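Long-range contacts in fiber (Human adenovirus 26, PDB 6FJN), which probably attaches the virion to host-cell receptors through its trimeric fiber-knob domain, the part seen here, at the start of cell entry: residues M102-P111 with F144-S155; N13-L24 with S74-W82. One frame throughout, in Å; residues are numbered along the deposited sequence. Where two conformers were deposited one is given.

Contact 1 (M102-P111 with F144-S155)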
loop_
_atom_site.group_PDB
_atom_site.type_symbol
_atom_site.label_atom_id
_atom_site.label_comp_id
_atom_site.label_asym_id
_atom_site.label_seq_id
_atom_site.Cartn_x
_atom_site.Cartn_y
_atom_site.Cartn_z
ATOM N N MET A 102 -0.472 17.802 5.354
ATOM C CA MET A 102 -0.073 17.472 6.712
ATOM C C MET A 102 -0.970 16.366 7.274
ATOM O O MET A 102 -2.142 16.246 6.908
ATOM C CB MET A 102 -0.150 18.698 7.610
ATOM C CG MET A 102 0.889 19.728 7.267
ATOM S SD MET A 102 2.594 19.132 7.484
ATOM C CE MET A 102 3.124 18.821 5.791
ATOM N N PRO A 103 -0.456 15.537 8.180
ATOM C CA PRO A 103 -1.301 14.482 8.765
ATOM C C PRO A 103 -2.372 15.058 9.678
ATOM O O PRO A 103 -2.116 15.970 10.458
ATOM C CB PRO A 103 -0.300 13.591 9.532
ATOM C CG PRO A 103 1.059 14.016 9.063
ATOM C CD PRO A 103 0.914 15.449 8.671
ATOM N N ASN A 104 -3.573 14.534 9.509
ATOM C CA ASN A 104 -4.754 15.003 10.229
ATOM C C ASN A 104 -4.553 14.885 11.741
ATOM O O ASN A 104 -4.246 13.843 12.239
ATOM C CB ASN A 104 -5.922 14.131 9.770
ATOM C CG ASN A 104 -7.248 14.592 10.323
ATOM O OD1 ASN A 104 -7.600 14.369 11.503
ATOM N ND2 ASN A 104 -7.977 15.305 9.490
ATOM N N LEU A 105 -4.776 16.007 12.439
ATOM C CA LEU A 105 -4.515 16.046 13.908
ATOM C C LEU A 105 -5.590 15.349 14.738
ATOM O O LEU A 105 -5.351 14.962 15.870
ATOM C CB LEU A 105 -4.322 17.495 14.366
ATOM C CG LEU A 105 -2.902 18.024 14.094
ATOM C CD1 LEU A 105 -2.910 19.540 14.127
ATOM C CD2 LEU A 105 -1.872 17.453 15.045
ATOM N N THR A 106 -6.776 15.160 14.181
ATOM C CA THR A 106 -7.805 14.362 14.878
ATOM C C THR A 106 -7.519 12.880 14.769
ATOM O O THR A 106 -7.544 12.112 15.749
ATOM C CB THR A 106 -9.202 14.651 14.355
ATOM O OG1 THR A 106 -9.426 16.052 14.480
ATOM C CG2 THR A 106 -10.268 13.891 15.133
ATOM N N ALA A 107 -7.165 12.414 13.564
ATOM C CA ALA A 107 -6.768 11.010 13.369
ATOM C C ALA A 107 -5.500 10.718 14.144
ATOM O O ALA A 107 -5.297 9.619 14.723
ATOM C CB ALA A 107 -6.516 10.746 11.901
ATOM N N TYR A 108 -4.571 11.690 14.093
ATOM C CA TYR A 108 -3.207 11.479 14.609
ATOM C C TYR A 108 -2.859 12.598 15.566
ATOM O O TYR A 108 -2.146 13.555 15.216
ATOM C CB TYR A 108 -2.176 11.355 13.478
ATOM C CG TYR A 108 -2.651 10.582 12.283
ATOM C CD1 TYR A 108 -2.989 9.261 12.358
ATOM C CD2 TYR A 108 -2.753 11.190 11.030
ATOM C CE1 TYR A 108 -3.394 8.544 11.244
ATOM C CE2 TYR A 108 -3.157 10.487 9.906
ATOM C CZ TYR A 108 -3.475 9.170 10.007
ATOM O OH TYR A 108 -3.898 8.497 8.879
ATOM N N PRO A 109 -3.383 12.545 16.790
ATOM C CA PRO A 109 -3.149 13.640 17.713
ATOM C C PRO A 109 -1.732 13.598 18.256
ATOM O O PRO A 109 -1.119 12.563 18.395
ATOM C CB PRO A 109 -4.197 13.409 18.805
ATOM C CG PRO A 109 -4.455 11.939 18.745
ATOM C CD PRO A 109 -4.283 11.517 17.346
ATOM N N LYS A 110 -1.250 14.775 18.615
ATOM C CA LYS A 110 0.006 14.874 19.309
ATOM C C LYS A 110 -0.082 14.136 20.632
ATOM O O LYS A 110 -1.155 14.054 21.255
ATOM C CB LYS A 110 0.344 16.328 19.653
ATOM C CG LYS A 110 0.386 17.254 18.453
ATOM C CD LYS A 110 1.720 17.331 17.789
ATOM C CE LYS A 110 2.327 18.707 18.069
ATOM N NZ LYS A 110 3.771 18.582 17.916
ATOM N N PRO A 111 1.054 13.645 21.111
ATOM C CA PRO A 111 1.018 13.029 22.439
ATOM C C PRO A 111 0.584 13.996 23.526
ATOM O O PRO A 111 0.855 15.211 23.444
ATOM C CB PRO A 111 2.460 12.646 22.688
ATOM C CG PRO A 111 3.100 12.624 21.358
ATOM C CD PRO A 111 2.422 13.693 20.576
ATOM N N PHE A 144 2.885 9.481 12.602
ATOM C CA PHE A 144 2.289 10.764 12.271
ATOM C C PHE A 144 2.009 11.578 13.514
ATOM O O PHE A 144 1.299 11.128 14.428
ATOM C CB PHE A 144 0.972 10.532 11.512
ATOM C CG PHE A 144 1.197 9.749 10.237
ATOM C CD1 PHE A 144 1.812 10.330 9.141
ATOM C CD2 PHE A 144 0.846 8.427 10.136
ATOM C CE1 PHE A 144 2.096 9.623 8.005
ATOM C CE2 PHE A 144 1.122 7.696 8.970
ATOM C CZ PHE A 144 1.762 8.318 7.929
ATOM N N ASN A 145 2.552 12.808 13.524
ATOM C CA ASN A 145 2.288 13.808 14.565
ATOM C C ASN A 145 2.694 13.392 15.964
ATOM O O ASN A 145 2.176 13.896 16.937
ATOM C CB ASN A 145 0.837 14.304 14.539
ATOM C CG ASN A 145 0.448 14.950 13.243
ATOM O OD1 ASN A 145 -0.798 14.954 12.911
ATOM N ND2 ASN A 145 1.350 15.491 12.504
ATOM N N GLN A 146 3.667 12.481 16.062
ATOM C CA GLN A 146 4.105 12.008 17.373
ATOM C C GLN A 146 5.300 12.761 17.922
ATOM O O GLN A 146 5.667 12.553 19.075
ATOM C CB GLN A 146 4.349 10.495 17.366
ATOM C CG GLN A 146 3.093 9.711 16.963
ATOM C CD GLN A 146 1.904 10.116 17.798
ATOM O OE1 GLN A 146 1.902 9.917 19.030
ATOM N NE2 GLN A 146 0.963 10.800 17.216
ATOM N N GLU A 147 5.899 13.678 17.163
ATOM C CA GLU A 147 6.977 14.498 17.648
ATOM C C GLU A 147 6.446 15.768 18.292
ATOM O O GLU A 147 5.468 16.337 17.868
ATOM C CB GLU A 147 7.915 14.890 16.517
ATOM C CG GLU A 147 8.543 13.663 15.831
ATOM C CD GLU A 147 9.334 12.809 16.793
ATOM O OE1 GLU A 147 10.274 13.344 17.433
ATOM O OE2 GLU A 147 9.117 11.592 16.866
ATOM N N THR A 148 7.165 16.212 19.320
ATOM C CA THR A 148 6.967 17.544 19.882
ATOM C C THR A 148 8.255 18.441 19.746
ATOM O O THR A 148 8.167 19.634 20.074
ATOM C CB THR A 148 6.562 17.436 21.353
ATOM O OG1 THR A 148 7.527 16.624 22.001
ATOM C CG2 THR A 148 5.200 16.778 21.462
ATOM N N GLU A 149 9.365 17.874 19.228
ATOM C CA GLU A 149 10.694 18.548 19.053
ATOM C C GLU A 149 10.425 19.950 18.493
ATOM O O GLU A 149 9.684 20.110 17.487
ATOM C CB GLU A 149 11.639 17.722 18.112
ATOM C CG GLU A 149 13.072 18.266 17.959
ATOM C CD GLU A 149 14.069 17.444 17.138
ATOM O OE1 GLU A 149 13.758 16.381 16.573
ATOM O OE2 GLU A 149 15.239 17.907 17.026
ATOM N N ASN A 150 11.033 20.960 19.109
ATOM C CA ASN A 150 11.135 22.289 18.531
ATOM C C ASN A 150 9.828 23.008 18.164
ATOM O O ASN A 150 9.758 23.816 17.248
ATOM C CB ASN A 150 12.156 22.245 17.377
ATOM C CG ASN A 150 13.624 22.047 17.881
ATOM O OD1 ASN A 150 13.911 22.132 19.071
ATOM N ND2 ASN A 150 14.517 21.790 16.972
ATOM N N GLY A 151 8.781 22.734 18.910
ATOM C CA GLY A 151 7.497 23.424 18.691
ATOM C C GLY A 151 6.767 23.008 17.420
ATOM O O GLY A 151 5.893 23.742 16.977
ATOM N N CYS A 152 7.132 21.882 16.810
ATOM C CA CYS A 152 6.472 21.468 15.554
ATOM C C CYS A 152 4.960 21.354 15.684
ATOM O O CYS A 152 4.428 21.021 16.749
ATOM C CB CYS A 152 7.091 20.186 15.049
ATOM S SG CYS A 152 6.829 18.705 16.044
ATOM N N ALA A 153 4.233 21.726 14.637
ATOM C CA ALA A 153 2.810 21.537 14.576
ATOM C C ALA A 153 2.413 20.156 14.077
ATOM O O ALA A 153 1.365 19.636 14.464
ATOM C CB ALA A 153 2.226 22.587 13.657
ATOM N N TYR A 154 3.241 19.602 13.191
ATOM C CA TYR A 154 2.971 18.296 12.550
ATOM C C TYR A 154 4.299 17.577 12.434
ATOM O O TYR A 154 5.376 18.198 12.451
ATOM C CB TYR A 154 2.382 18.431 11.143
ATOM C CG TYR A 154 1.168 19.296 11.038
ATOM C CD1 TYR A 154 -0.102 18.756 11.236
ATOM C CD2 TYR A 154 1.272 20.649 10.696
ATOM C CE1 TYR A 154 -1.227 19.536 11.110
ATOM C CE2 TYR A 154 0.147 21.438 10.589
ATOM C CZ TYR A 154 -1.104 20.887 10.806
ATOM O OH TYR A 154 -2.248 21.613 10.705
ATOM N N SER A 155 4.236 16.252 12.265
ATOM C CA SER A 155 5.474 15.524 12.003
ATOM C C SER A 155 5.157 14.257 11.221
ATOM O O SER A 155 4.067 13.657 11.342
ATOM C CB SER A 155 6.214 15.158 13.277
ATOM O OG SER A 155 5.457 14.350 14.163
#
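Met-102 lies over one face of the Tyr-154 ring, part of the seam where the long loop before strand 123-129 of the adenovirus knob, a beta-sandwich domain, packs on the hairpin joining strands 137-144 and 154-161. The evidence for a CH-pi contact is direct: Met-102 CB stands 3.6 Å from the ring centroid, 10° off the normal. A bend at chi2 carries SD back over the CB side of the ring, an oblique Met-aromatic contact. Leu-105 crosses the same ring at about a right angle, CD1 3.5 Å from Tyr-154 CE1. Ala-153 and Tyr-154 form a classic beta bulge opposite Phe-65, and Tyr-154 also touches Gln-183, a covalent L-glutamate site seen for this protein, with no ligand bound to this chain.

Further apolar packing is made by Tyr-108 and Phe-144, whose side chains run alongside each other in the same direction. Phe-144 CB sits over the face of the Tyr-108 ring, while the two ring planes, at 33°, meet obliquely. Pro-103 CG touches Phe-144 CD1 at 3.8 Å.

Polar links join side-chain nitrogens to backbone carbonyls. Gln-146 NE2 donates to Pro-109 O (3.0 Å, 158° at the hydrogen) and also to Phe-144 O of its own segment, two bonds that fix the amide's rotation. Lys-110, bent at chi2 and chi3, curls its ammonium into the hairpin: NZ lies 2.8 Å from Glu-147 O, in that carbonyl's plane, and 2.8 Å from Cys-152 O, above the plane.

Contact 2 (N13-L24 with S74-W82); sequences NCKMSTEKDSKL and SSSLSKDYW
Asn-13 and Leu-77 meet where a single antiparallel bridge, Cys-14 with Leu-77, ties the turn before strand 22-31 to the loop before strand 83-86. Its two bonds differ in geometry: Ser-78 N to Asn-13 O is 2.8 Å and almost straight (177°), whereas Lys-15 N to Ser-76 O is 3.1 Å and bent to 145°.

Asn-13 has CG wedged between the backbone N and the carbonyl carbon (chi1 63°), which folds its amide against the backbone of Leu-24. There OD1 accepts from Leu-24 N and ND2 donates to Leu-24 O, each in the carbonyl plane on a lone pair, so the amide's orientation is fixed. Leu-77 CD1 then rests 3.5 Å from Asn-13 ND2, and its CD2 lies over a face of the Trp-82 ring, offset toward the rim.

Lys-20 reaches across as an extended chain, bringing CE to 3.9 Å from Ser-78 CB; its salt bridge, NZ to Asp-80 OD2, is long at 3.7 Å, and a water links NZ to Ser-78 OG. Asp-80 N donates to the same hydroxyl oxygen, an ST turn. Within the first loop, Asp-21 takes Met-16 N on OD1 and both Ser-17 N and Thr-18 N on OD2, closing the turn.

Asn-13 and Cys-14 form a classic bulge opposite Ser-22; Leu-24 packs on strand 34-43, Ser-76 and Leu-77 touch strand 58-65, and Trp-82 covers Leu-26 and Leu-28 of strand 22-31.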
loop_
_atom_site.group_PDB
_atom_site.type_symbol
_atom_site.label_atom_id
_atom_site.label_comp_id
_atom_site.label_asym_id
_atom_site.label_seq_id
_atom_site.Cartn_x
_atom_site.Cartn_y
_atom_site.Cartn_z
ATOM N N ASN A 13 20.491 14.439 0.899
ATOM C CA ASN A 13 19.546 15.411 1.441
ATOM C C ASN A 13 19.182 15.147 2.887
ATOM O O ASN A 13 18.319 15.834 3.412
ATOM C CB ASN A 13 18.281 15.458 0.587
ATOM C CG ASN A 13 17.529 14.161 0.572
ATOM O OD1 ASN A 13 17.913 13.195 1.258
ATOM N ND2 ASN A 13 16.377 14.138 -0.082
ATOM N N CYS A 14 19.872 14.213 3.564
ATOM C CA CYS A 14 19.368 13.682 4.810
ATOM C C CYS A 14 20.495 13.246 5.726
ATOM O O CYS A 14 21.630 12.968 5.268
ATOM C CB CYS A 14 18.450 12.494 4.460
ATOM S SG CYS A 14 17.488 11.658 5.804
ATOM N N LYS A 15 20.175 13.231 7.034
ATOM C CA LYS A 15 21.054 12.723 8.083
ATOM C C LYS A 15 20.545 11.428 8.713
ATOM O O LYS A 15 19.544 11.437 9.434
ATOM C CB LYS A 15 21.191 13.749 9.204
ATOM C CG LYS A 15 21.964 13.252 10.425
ATOM C CD LYS A 15 22.390 14.346 11.378
ATOM C CE LYS A 15 21.167 14.951 12.071
ATOM N NZ LYS A 15 21.663 15.757 13.214
ATOM N N MET A 16 21.236 10.319 8.440
ATOM C CA MET A 16 21.054 9.061 9.207
ATOM C C MET A 16 21.939 9.120 10.456
ATOM O O MET A 16 21.408 8.961 11.565
ATOM C CB MET A 16 21.402 7.841 8.342
ATOM C CG MET A 16 20.418 7.596 7.222
ATOM S SD MET A 16 20.769 6.175 6.225
ATOM C CE MET A 16 20.364 4.848 7.374
ATOM N N SER A 17 23.213 9.336 10.213
ATOM C CA SER A 17 24.235 9.436 11.257
ATOM C C SER A 17 24.772 10.865 11.301
ATOM O O SER A 17 24.817 11.503 12.385
ATOM C CB SER A 17 25.365 8.409 10.990
ATOM O OG SER A 17 26.476 8.625 11.809
ATOM N N THR A 18 25.281 11.354 10.179
ATOM C CA THR A 18 25.841 12.722 10.075
ATOM C C THR A 18 25.156 13.456 8.936
ATOM O O THR A 18 24.446 12.876 8.091
ATOM C CB THR A 18 27.362 12.693 9.860
ATOM O OG1 THR A 18 27.669 11.889 8.741
ATOM C CG2 THR A 18 28.040 12.116 11.076
ATOM N N GLU A 19 25.350 14.776 8.936
ATOM C CA GLU A 19 24.645 15.601 8.023
ATOM C C GLU A 19 24.827 15.203 6.541
ATOM O O GLU A 19 25.895 15.026 6.068
ATOM C CB GLU A 19 25.159 17.012 8.233
ATOM C CG GLU A 19 24.334 18.063 7.553
ATOM C CD GLU A 19 22.952 18.242 8.048
ATOM O OE1 GLU A 19 22.466 17.748 9.132
ATOM O OE2 GLU A 19 22.114 18.653 7.193
ATOM N N LYS A 20 23.726 15.146 5.821
ATOM C CA LYS A 20 23.788 14.877 4.364
ATOM C C LYS A 20 24.599 13.627 3.994
ATOM O O LYS A 20 25.345 13.581 3.053
ATOM C CB LYS A 20 24.161 16.125 3.602
ATOM C CG LYS A 20 23.023 17.153 3.546
ATOM C CD LYS A 20 23.523 18.507 3.137
ATOM C CE LYS A 20 22.385 19.513 3.089
ATOM N NZ LYS A 20 22.790 20.897 2.827
ATOM N N ASP A 21 24.410 12.593 4.816
ATOM C CA ASP A 21 25.028 11.295 4.563
ATOM C C ASP A 21 24.168 10.361 3.769
ATOM O O ASP A 21 24.625 9.236 3.460
ATOM C CB ASP A 21 25.460 10.632 5.885
ATOM C CG ASP A 21 24.338 10.208 6.792
ATOM O OD1 ASP A 21 23.205 10.461 6.459
ATOM O OD2 ASP A 21 24.684 9.630 7.876
ATOM N N SER A 22 22.975 10.788 3.402
ATOM C CA SER A 22 21.987 9.859 2.849
ATOM C C SER A 22 21.028 10.571 1.918
ATOM O O SER A 22 20.904 11.820 1.984
ATOM C CB SER A 22 21.246 9.172 3.997
ATOM O OG SER A 22 20.629 10.085 4.882
ATOM N N LYS A 23 20.349 9.810 1.053
ATOM C CA LYS A 23 19.279 10.293 0.221
ATOM C C LYS A 23 18.000 9.654 0.723
ATOM O O LYS A 23 17.808 8.434 0.610
ATOM C CB LYS A 23 19.470 9.930 -1.301
ATOM C CG LYS A 23 18.201 10.189 -2.191
ATOM C CD LYS A 23 17.950 11.655 -2.584
ATOM C CE LYS A 23 16.554 11.920 -3.173
ATOM N NZ LYS A 23 16.508 13.137 -3.995
ATOM N N LEU A 24 17.109 10.500 1.222
ATOM C CA LEU A 24 15.710 10.118 1.440
ATOM C C LEU A 24 14.950 10.404 0.173
ATOM O O LEU A 24 14.917 11.559 -0.278
ATOM C CB LEU A 24 15.127 10.953 2.579
ATOM C CG LEU A 24 13.687 10.580 2.967
ATOM C CD1 LEU A 24 13.613 9.255 3.691
ATOM C CD2 LEU A 24 13.020 11.676 3.807
ATOM N N SER A 74 15.341 22.001 11.824
ATOM C CA SER A 74 15.843 20.961 12.709
ATOM C C SER A 74 15.489 19.563 12.291
ATOM O O SER A 74 15.928 18.590 12.917
ATOM C CB SER A 74 15.331 21.272 14.086
ATOM O OG SER A 74 13.936 21.329 14.061
ATOM N N SER A 75 14.754 19.406 11.190
ATOM C CA SER A 75 14.453 18.085 10.616
ATOM C C SER A 75 15.710 17.377 10.119
ATOM O O SER A 75 16.708 18.006 9.846
ATOM C CB SER A 75 13.504 18.251 9.448
ATOM O OG SER A 75 12.266 18.845 9.850
ATOM N N SER A 76 15.578 16.060 9.990
ATOM C CA SER A 76 16.648 15.252 9.408
ATOM C C SER A 76 16.877 15.540 7.937
ATOM O O SER A 76 17.995 15.395 7.421
ATOM C CB SER A 76 16.287 13.764 9.482
ATOM O OG SER A 76 15.987 13.370 10.815
ATOM N N LEU A 77 15.803 15.874 7.261
ATOM C CA LEU A 77 15.773 16.200 5.818
ATOM C C LEU A 77 16.071 17.669 5.618
ATOM O O LEU A 77 15.485 18.516 6.309
ATOM C CB LEU A 77 14.376 15.886 5.292
ATOM C CG LEU A 77 14.077 16.243 3.840
ATOM C CD1 LEU A 77 14.965 15.478 2.871
ATOM C CD2 LEU A 77 12.608 16.042 3.514
ATOM N N SER A 78 16.962 17.961 4.694
ATOM C CA SER A 78 17.251 19.332 4.255
ATOM C C SER A 78 16.113 19.952 3.446
ATOM O O SER A 78 15.438 19.328 2.605
ATOM C CB SER A 78 18.476 19.322 3.344
ATOM O OG SER A 78 18.608 20.543 2.607
ATOM N N LYS A 79 15.883 21.235 3.766
ATOM C CA LYS A 79 14.871 22.019 3.083
ATOM C C LYS A 79 15.184 22.333 1.614
ATOM O O LYS A 79 14.245 22.594 0.845
ATOM C CB LYS A 79 14.650 23.306 3.843
ATOM C CG LYS A 79 13.979 23.099 5.192
ATOM C CD LYS A 79 14.035 24.283 6.135
ATOM C CE LYS A 79 13.341 25.498 5.536
ATOM N NZ LYS A 79 11.886 25.289 5.298
ATOM N N ASP A 80 16.438 22.255 1.217
ATOM C CA ASP A 80 16.824 22.763 -0.099
ATOM C C ASP A 80 16.096 22.202 -1.367
ATOM O O ASP A 80 15.727 23.030 -2.261
ATOM C CB ASP A 80 18.319 22.545 -0.323
ATOM C CG ASP A 80 19.163 23.253 0.693
ATOM O OD1 ASP A 80 18.662 24.157 1.362
ATOM O OD2 ASP A 80 20.320 22.872 0.852
ATOM N N TYR A 81 15.841 20.900 -1.436
ATOM C CA TYR A 81 15.171 20.305 -2.600
ATOM C C TYR A 81 13.892 19.573 -2.165
ATOM O O TYR A 81 13.514 18.531 -2.767
ATOM C CB TYR A 81 16.172 19.390 -3.342
ATOM C CG TYR A 81 17.268 20.230 -3.937
ATOM C CD1 TYR A 81 17.036 21.012 -5.065
ATOM C CD2 TYR A 81 18.526 20.334 -3.318
ATOM C CE1 TYR A 81 18.035 21.804 -5.598
ATOM C CE2 TYR A 81 19.529 21.138 -3.840
ATOM C CZ TYR A 81 19.276 21.873 -4.970
ATOM O OH TYR A 81 20.271 22.666 -5.482
ATOM N N TRP A 82 13.294 20.003 -1.027
ATOM C CA TRP A 82 11.988 19.511 -0.542
ATOM C C TRP A 82 11.028 20.591 -0.890
ATOM O O TRP A 82 11.087 21.718 -0.335
ATOM C CB TRP A 82 11.951 19.341 0.967
ATOM C CG TRP A 82 10.553 19.021 1.480
ATOM C CD1 TRP A 82 9.739 19.849 2.196
ATOM C CD2 TRP A 82 9.838 17.808 1.285
ATOM N NE1 TRP A 82 8.566 19.214 2.479
ATOM C CE2 TRP A 82 8.594 17.948 1.949
ATOM C CE3 TRP A 82 10.128 16.584 0.661
ATOM C CZ2 TRP A 82 7.664 16.922 1.974
ATOM C CZ3 TRP A 82 9.183 15.575 0.690
ATOM C CH2 TRP A 82 7.971 15.760 1.330
HETATM O O HOH W 1 15.301 16.586 -1.221
HETATM O O HOH W 2 18.444 12.598 11.557
HETATM O O HOH W 3 20.870 16.214 6.460
HETATM O O HOH W 4 19.850 17.319 9.584
HETATM O O HOH W 5 20.177 21.668 4.342
#

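Overall arrangement
Contacts 1 and 2 lie in one knob domain, centres 20 Å apart; contact 1 covers about twice the surface (757 against 378 Å²). About half the touching residues are buried in each, but 2 of 17 are exposed in contact 1 and 3 of 9 in contact 2. Each pairs a loop with a segment reaching a strand, of the four-strand sheet in contact 1 and the six-strand sheet in contact 2. Their chemistry differs as well: contact 1 combines aromatic packing with side-chain donors to carbonyls, near the L-glutamate site and a second subunit, whereas contact 2 is mainly a backbone bridge, with waters and one long salt bridge at its exposed side. They meet through residues outside both interfaces, Asn-150 ND2 and Ser-74 OG, 3.0 Å apart, a probable hydrogen bond.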